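Local coordinates for peroxisomal membrane protein PEX15 (Saccharomyces cerevisiae, PDB 5VXV) that tethers the Pex1/Pex6 AAA-ATPase to the peroxisomal membrane through Pex6, here as its probably cytosolic helical part, so that the Pex5 receptor can be extracted, at residues 80-85 and 96-100; 169-173 and 197-201; 52-56 and 106-110. Numbering follows the deposited sequence.

Contact 1 of 3, residues 80-85 and 96-100; sequences TRKIIL and KFFRC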
# COMPACT_ATOMS: atom_id res chain seq x y z
N THR A 80 -4.43 -11.92 6.31
CA THR A 80 -4.23 -10.53 6.72
C THR A 80 -4.97 -9.58 5.78
O THR A 80 -5.59 -8.61 6.22
CB THR A 80 -2.74 -10.19 6.75
OG1 THR A 80 -2.06 -11.10 7.62
CG2 THR A 80 -2.52 -8.76 7.25
N ARG A 81 -4.90 -9.86 4.47
CA ARG A 81 -5.60 -9.04 3.49
C ARG A 81 -7.10 -9.01 3.76
O ARG A 81 -7.73 -7.95 3.70
CB ARG A 81 -5.30 -9.57 2.08
CG ARG A 81 -5.31 -8.51 1.00
CD ARG A 81 -4.42 -8.89 -0.18
NE ARG A 81 -4.92 -10.05 -0.93
CZ ARG A 81 -4.27 -11.20 -1.09
NH1 ARG A 81 -3.08 -11.40 -0.55
NH2 ARG A 81 -4.83 -12.17 -1.80
N LYS A 82 -7.68 -10.17 4.08
CA LYS A 82 -9.11 -10.22 4.39
C LYS A 82 -9.45 -9.33 5.58
O LYS A 82 -10.50 -8.69 5.60
CB LYS A 82 -9.54 -11.66 4.66
CG LYS A 82 -9.51 -12.55 3.43
CD LYS A 82 -10.01 -13.96 3.74
CE LYS A 82 -10.00 -14.83 2.49
N ILE A 83 -8.57 -9.28 6.59
CA ILE A 83 -8.82 -8.45 7.76
C ILE A 83 -8.71 -6.98 7.41
O ILE A 83 -9.58 -6.17 7.75
CB ILE A 83 -7.85 -8.82 8.90
CG1 ILE A 83 -8.09 -10.26 9.37
CG2 ILE A 83 -7.99 -7.84 10.07
CD1 ILE A 83 -7.03 -10.78 10.32
N ILE A 84 -7.63 -6.60 6.72
CA ILE A 84 -7.37 -5.18 6.47
C ILE A 84 -8.32 -4.65 5.40
O ILE A 84 -8.96 -3.61 5.59
CB ILE A 84 -5.90 -4.97 6.09
CG1 ILE A 84 -5.02 -5.25 7.32
CG2 ILE A 84 -5.66 -3.55 5.58
CD1 ILE A 84 -3.53 -5.17 7.08
N LEU A 85 -8.43 -5.35 4.27
CA LEU A 85 -9.36 -4.90 3.23
C LEU A 85 -10.81 -5.03 3.68
O LEU A 85 -11.68 -4.39 3.09
CB LEU A 85 -9.14 -5.69 1.94
CG LEU A 85 -8.01 -5.20 1.02
CD1 LEU A 85 -6.66 -5.19 1.72
CD2 LEU A 85 -7.96 -6.05 -0.24
N LYS A 96 -1.46 1.60 3.41
CA LYS A 96 -0.19 1.17 4.00
C LYS A 96 0.09 -0.29 3.67
O LYS A 96 1.22 -0.64 3.33
CB LYS A 96 -0.20 1.38 5.52
CG LYS A 96 -0.16 2.84 5.96
CD LYS A 96 0.02 2.96 7.47
CE LYS A 96 0.02 4.42 7.90
NZ LYS A 96 0.28 4.59 9.36
N PHE A 97 -0.92 -1.15 3.79
CA PHE A 97 -0.73 -2.56 3.49
C PHE A 97 -0.27 -2.76 2.05
O PHE A 97 0.69 -3.50 1.79
CB PHE A 97 -2.03 -3.33 3.75
CG PHE A 97 -1.96 -4.78 3.35
CD1 PHE A 97 -1.46 -5.73 4.22
CD2 PHE A 97 -2.39 -5.18 2.09
CE1 PHE A 97 -1.39 -7.06 3.84
CE2 PHE A 97 -2.33 -6.50 1.71
CZ PHE A 97 -1.83 -7.45 2.58
N PHE A 98 -0.93 -2.10 1.10
CA PHE A 98 -0.52 -2.23 -0.30
C PHE A 98 0.91 -1.76 -0.49
O PHE A 98 1.69 -2.39 -1.22
CB PHE A 98 -1.48 -1.46 -1.22
CG PHE A 98 -2.82 -2.13 -1.41
CD1 PHE A 98 -2.92 -3.51 -1.57
CD2 PHE A 98 -3.99 -1.38 -1.44
CE1 PHE A 98 -4.15 -4.11 -1.75
CE2 PHE A 98 -5.22 -1.99 -1.62
CZ PHE A 98 -5.30 -3.36 -1.77
N ARG A 99 1.29 -0.66 0.16
CA ARG A 99 2.67 -0.18 0.03
C ARG A 99 3.66 -1.20 0.58
O ARG A 99 4.77 -1.35 0.05
CB ARG A 99 2.83 1.16 0.74
CG ARG A 99 2.18 2.33 0.01
CD ARG A 99 2.72 3.67 0.49
NE ARG A 99 2.30 3.97 1.86
CZ ARG A 99 1.24 4.70 2.19
NH1 ARG A 99 0.45 5.22 1.26
NH2 ARG A 99 0.96 4.90 3.47
N CYS A 100 3.28 -1.93 1.63
CA CYS A 100 4.16 -2.96 2.17
C CYS A 100 4.30 -4.12 1.20
O CYS A 100 5.40 -4.67 1.03
CB CYS A 100 3.63 -3.45 3.52
SG CYS A 100 3.78 -2.23 4.85
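Two consecutive helices, 75-86 and 91-108, fold back on each other as a helical hairpin, their local axes 11.3 Å apart and 149° from parallel. A single knob-into-hole dominates the interface: the ring of Phe97 enters a pocket made by four residues of 80-85. Thr80 comes first, its CG2 4.0 Å from Phe97 CE1, while its OG1 turns back to the carbonyl of Gln76 in its own helix. Arg81 lays its aliphatic part against the ring, CG 3.7 Å from Phe97 CE2, and its NH1 carries on to the carbonyl of Leu72. One turn after Thr80, Ile84 sits level with Phe97, their CA atoms 7.7 Å apart, and closes another part of the pocket. Leu85 serves both aromatics and, like Phe98, also packs on helix 112-136, so the hairpin merges with the next layer of the all-helical domain. Leu85 CD2 meets Phe98 CZ at 4.1 Å, but the tightest approach is Ile84 CD1 to Phe97 CD1, 3.6 Å.

Contact 2 of 3, residues 169-173 and 197-201; sequences NMYWA and EDAIL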
# COMPACT_ATOMS: atom_id res chain seq x y z
N ASN A 169 -2.34 8.08 -19.91
CA ASN A 169 -2.99 6.89 -20.45
C ASN A 169 -3.11 5.79 -19.41
O ASN A 169 -3.94 4.89 -19.57
CB ASN A 169 -2.22 6.39 -21.67
CG ASN A 169 -2.21 7.40 -22.80
N MSE A 170 -2.30 5.82 -18.36
CA MSE A 170 -2.41 4.84 -17.29
C MSE A 170 -3.71 5.03 -16.53
O MSE A 170 -4.36 4.06 -16.12
CB MSE A 170 -1.23 4.95 -16.34
CG MSE A 170 0.09 4.63 -16.99
SE MSE A 170 1.56 5.05 -15.80
CE MSE A 170 2.93 3.91 -16.61
N TYR A 171 -4.10 6.30 -16.32
CA TYR A 171 -5.36 6.58 -15.66
C TYR A 171 -6.53 6.18 -16.55
O TYR A 171 -7.46 5.49 -16.10
CB TYR A 171 -5.45 8.06 -15.29
CG TYR A 171 -6.78 8.41 -14.65
CD1 TYR A 171 -7.03 8.09 -13.33
CD2 TYR A 171 -7.77 9.05 -15.38
CE1 TYR A 171 -8.24 8.41 -12.74
CE2 TYR A 171 -8.99 9.37 -14.80
CZ TYR A 171 -9.21 9.04 -13.48
OH TYR A 171 -10.42 9.36 -12.90
N TRP A 172 -6.51 6.59 -17.81
CA TRP A 172 -7.61 6.26 -18.71
C TRP A 172 -7.72 4.75 -18.92
O TRP A 172 -8.82 4.22 -19.05
CB TRP A 172 -7.45 6.99 -20.04
CG TRP A 172 -7.37 8.48 -19.88
CD1 TRP A 172 -6.36 9.30 -20.30
CD2 TRP A 172 -8.33 9.32 -19.24
NE1 TRP A 172 -6.64 10.60 -19.97
CE2 TRP A 172 -7.85 10.64 -19.32
CE3 TRP A 172 -9.56 9.09 -18.61
CZ2 TRP A 172 -8.55 11.73 -18.79
CZ3 TRP A 172 -10.26 10.17 -18.09
CH2 TRP A 172 -9.75 11.47 -18.18
N ALA A 173 -6.58 4.05 -18.95
CA ALA A 173 -6.62 2.59 -19.09
C ALA A 173 -7.30 1.95 -17.89
O ALA A 173 -8.13 1.05 -18.06
CB ALA A 173 -5.20 2.04 -19.26
N GLU A 197 -10.54 13.05 -9.80
CA GLU A 197 -9.99 12.86 -11.14
C GLU A 197 -9.09 14.02 -11.52
O GLU A 197 -7.98 13.82 -12.03
CB GLU A 197 -11.11 12.69 -12.16
CG GLU A 197 -10.60 12.56 -13.58
CD GLU A 197 -11.63 12.01 -14.54
OE1 GLU A 197 -12.08 12.76 -15.43
OE2 GLU A 197 -12.00 10.82 -14.39
N ASP A 198 -9.55 15.26 -11.29
CA ASP A 198 -8.73 16.43 -11.57
C ASP A 198 -7.39 16.32 -10.85
O ASP A 198 -6.33 16.55 -11.45
CB ASP A 198 -9.45 17.71 -11.14
CG ASP A 198 -10.74 17.94 -11.90
OD1 ASP A 198 -10.87 17.46 -13.05
OD2 ASP A 198 -11.64 18.62 -11.35
N ALA A 199 -7.42 15.97 -9.57
CA ALA A 199 -6.19 15.93 -8.78
C ALA A 199 -5.24 14.85 -9.28
O ALA A 199 -4.02 15.08 -9.36
CB ALA A 199 -6.53 15.70 -7.31
N ILE A 200 -5.76 13.67 -9.61
CA ILE A 200 -4.90 12.59 -10.09
C ILE A 200 -4.22 12.98 -11.39
O ILE A 200 -3.02 12.78 -11.58
CB ILE A 200 -5.71 11.29 -10.24
CG1 ILE A 200 -6.16 10.79 -8.87
CG2 ILE A 200 -4.90 10.21 -10.96
CD1 ILE A 200 -7.18 9.68 -8.92
N LEU A 201 -4.99 13.55 -12.33
CA LEU A 201 -4.40 13.95 -13.60
C LEU A 201 -3.35 15.04 -13.40
O LEU A 201 -2.31 15.03 -14.07
CB LEU A 201 -5.50 14.43 -14.56
CG LEU A 201 -6.46 13.32 -15.00
CD1 LEU A 201 -7.71 13.92 -15.63
CD2 LEU A 201 -5.78 12.37 -15.98
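Tyr171 and Leu201 form the apolar middle of this interface. Their CA atoms, 7.7 Å apart, are the nearest pair across the two helices, and the tyrosine ring reaches over with CD2 3.9 Å from Leu201 CD2. Ile200 meets the same ring at the other CD atom, with CG2 3.8 Å from Tyr171 CD1; the two aliphatic side chains sit side by side, these two methyls on the same side of the ring's plane. Leu185 of helix 181-187 touches both Tyr171 and Ile200, and Ile200 continues onto Ile150 and Ile154 of helix 143-161.

Further out, Trp172 brings its six-membered ring to Leu201, CZ2 lying 3.9 Å from Leu201 CD1. This indole is largely exposed and forms the outer margin of the apolar patch. The polar edge belongs to Glu197, one turn before Leu201. Its extended side chain (chi1 and chi2 both t) brings the carboxylate to the tip of the tyrosine, where Tyr171 OH donates a short 2.6 Å hydrogen bond to Glu197 OE2. Ser182 OG is a second hydrogen-bonding partner of that oxygen, which brings helix 181-187 into the same polar group. The other carboxylate oxygen, Glu197 OE1, lies near the plane of the indole, 3.8 Å from Trp172 CH2.

The local axes run 11.2 Å apart at 143°, and the buried tyrosine-glutamate bond closes one side of the packing. This is antiparallel helix packing in the C-terminal part of an all-helical domain, where helix 168-177 lies against the start of the long final helix 196-217.

Contact 3 of 3, residues 52-56 and 106-110; sequences MPSFT and QFNLT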
# COMPACT_ATOMS: atom_id res chain seq x y z
N MSE A 52 9.61 1.65 7.29
CA MSE A 52 10.86 1.05 6.85
C MSE A 52 11.10 1.32 5.36
O MSE A 52 10.21 1.07 4.55
CB MSE A 52 10.86 -0.46 7.09
CG MSE A 52 10.86 -0.88 8.55
SE MSE A 52 12.47 -0.35 9.53
CE MSE A 52 13.84 -0.93 8.27
N PRO A 53 12.29 1.82 5.00
CA PRO A 53 12.59 1.97 3.56
C PRO A 53 12.45 0.68 2.79
O PRO A 53 11.95 0.67 1.66
CB PRO A 53 14.04 2.49 3.55
CG PRO A 53 14.29 3.01 4.90
CD PRO A 53 13.41 2.26 5.85
N SER A 54 12.89 -0.43 3.38
CA SER A 54 12.77 -1.75 2.79
C SER A 54 12.88 -2.77 3.91
O SER A 54 13.19 -2.43 5.06
CB SER A 54 13.85 -1.99 1.72
OG SER A 54 15.12 -2.18 2.31
N PHE A 55 12.64 -4.04 3.57
CA PHE A 55 12.68 -5.13 4.54
C PHE A 55 13.97 -5.93 4.46
O PHE A 55 14.09 -6.96 5.13
CB PHE A 55 11.49 -6.06 4.34
CG PHE A 55 10.16 -5.37 4.44
CD1 PHE A 55 9.92 -4.42 5.42
CD2 PHE A 55 9.14 -5.67 3.55
CE1 PHE A 55 8.70 -3.79 5.52
CE2 PHE A 55 7.92 -5.04 3.64
CZ PHE A 55 7.69 -4.10 4.62
N THR A 56 14.96 -5.47 3.70
CA THR A 56 16.12 -6.27 3.35
C THR A 56 17.27 -6.16 4.34
O THR A 56 18.14 -7.04 4.35
CB THR A 56 16.63 -5.87 1.96
OG1 THR A 56 17.03 -4.50 1.97
CG2 THR A 56 15.55 -6.09 0.92
N GLN A 106 9.52 -4.99 -4.70
CA GLN A 106 10.52 -4.07 -5.22
C GLN A 106 11.93 -4.44 -4.75
O GLN A 106 12.89 -4.34 -5.52
CB GLN A 106 10.17 -2.65 -4.80
CG GLN A 106 11.12 -1.58 -5.31
CD GLN A 106 10.67 -0.19 -4.91
OE1 GLN A 106 9.62 -0.01 -4.29
NE2 GLN A 106 11.47 0.81 -5.26
N PHE A 107 12.07 -4.86 -3.49
CA PHE A 107 13.39 -5.03 -2.89
C PHE A 107 13.74 -6.46 -2.49
O PHE A 107 14.92 -6.81 -2.52
CB PHE A 107 13.52 -4.13 -1.64
CG PHE A 107 13.37 -2.67 -1.93
CD1 PHE A 107 14.32 -1.99 -2.67
CD2 PHE A 107 12.27 -1.97 -1.46
CE1 PHE A 107 14.18 -0.64 -2.94
CE2 PHE A 107 12.13 -0.62 -1.72
CZ PHE A 107 13.08 0.05 -2.47
N ASN A 108 12.76 -7.28 -2.12
CA ASN A 108 13.07 -8.64 -1.69
C ASN A 108 13.15 -9.63 -2.84
O ASN A 108 13.81 -10.67 -2.70
CB ASN A 108 12.03 -9.13 -0.68
CG ASN A 108 12.22 -8.52 0.70
OD1 ASN A 108 11.54 -7.57 1.07
ND2 ASN A 108 13.16 -9.06 1.46
N LEU A 109 12.52 -9.33 -3.98
CA LEU A 109 12.61 -10.18 -5.15
C LEU A 109 13.74 -9.71 -6.05
O LEU A 109 13.90 -8.52 -6.30
CB LEU A 109 11.29 -10.17 -5.92
CG LEU A 109 10.05 -10.68 -5.18
CD1 LEU A 109 8.83 -10.64 -6.08
CD2 LEU A 109 10.28 -12.09 -4.64
N THR A 110 14.52 -10.67 -6.55
CA THR A 110 15.65 -10.38 -7.42
C THR A 110 15.36 -10.68 -8.89
O THR A 110 15.88 -9.98 -9.76
CB THR A 110 16.88 -11.20 -6.99
OG1 THR A 110 16.65 -12.59 -7.25
CG2 THR A 110 17.17 -11.00 -5.51
O HOH W 1 11.58 -5.01 1.02
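This is a surface contact between a loop and a helix end: residues 52-56, in the connection from helix 39-51 to helix 60-70, lie against the last turn of helix 91-108, and its direct contacts are van der Waals in character. Phe107 supplies most of the surface on the helix side. Its ring meets the loop with CD2 3.6 Å from Ser54 CB and CE2 3.6 Å from the carbonyl oxygen Pro53 O. Two residues further along the loop, Thr56 packs its methyl on the base of the same residue, CG2 being 3.8 Å from Phe107 CB and 3.6 Å from the backbone oxygen Phe107 O. The loop is braced internally where Ser54 OG and Thr56 OG1 share a 3.0 Å hydrogen bond.

Asn108 fills the inner side. Its OD1 lies 3.6 Å from Phe55 CB, near the plane of the phenylalanine ring, and its ND2 is 3.9 Å from Thr56 CG2. A water completes the polar link: it accepts a hydrogen bond from Phe55 N at 2.9 Å and donates one to Asn108 OD1 at 2.6 Å, bridging the loop backbone to the helix end. The Phe55 ring turns inward from here to Ile66 of helix 60-70 and to Lys103 and Val104 of helix 91-108, while Lys103 NZ also hydrogen-bonds the carbonyl of Met52.

Helix 91-108 has a wider pi-type turn at 106-108, which takes in Phe107 and Asn108. The whole is an interhelical loop packed on a helix C-terminus, with a water-mediated bridge, at the edge of an all-helical domain.

In the fold
From the N terminus, the chain first reaches loop 52-56, which waits for its partner until the end of helix 91-108; contact 3 thus closes a mostly helical loop of 49 residues. Contact 1 is nested inside it, joining helix 75-86 to helix 91-108 across a short connection. The two share helix 91-108 and, with centres 17 Å apart, touch where Cys100 O lies 3.6 Å from Phe55 CE2. Contact 2 follows in series, bringing the final helix 196-217 back to helix 168-177; its centre is 24 Å from that of contact 1 and 28 Å from that of contact 3. Helices 112-136 and 143-161 come between them along the chain.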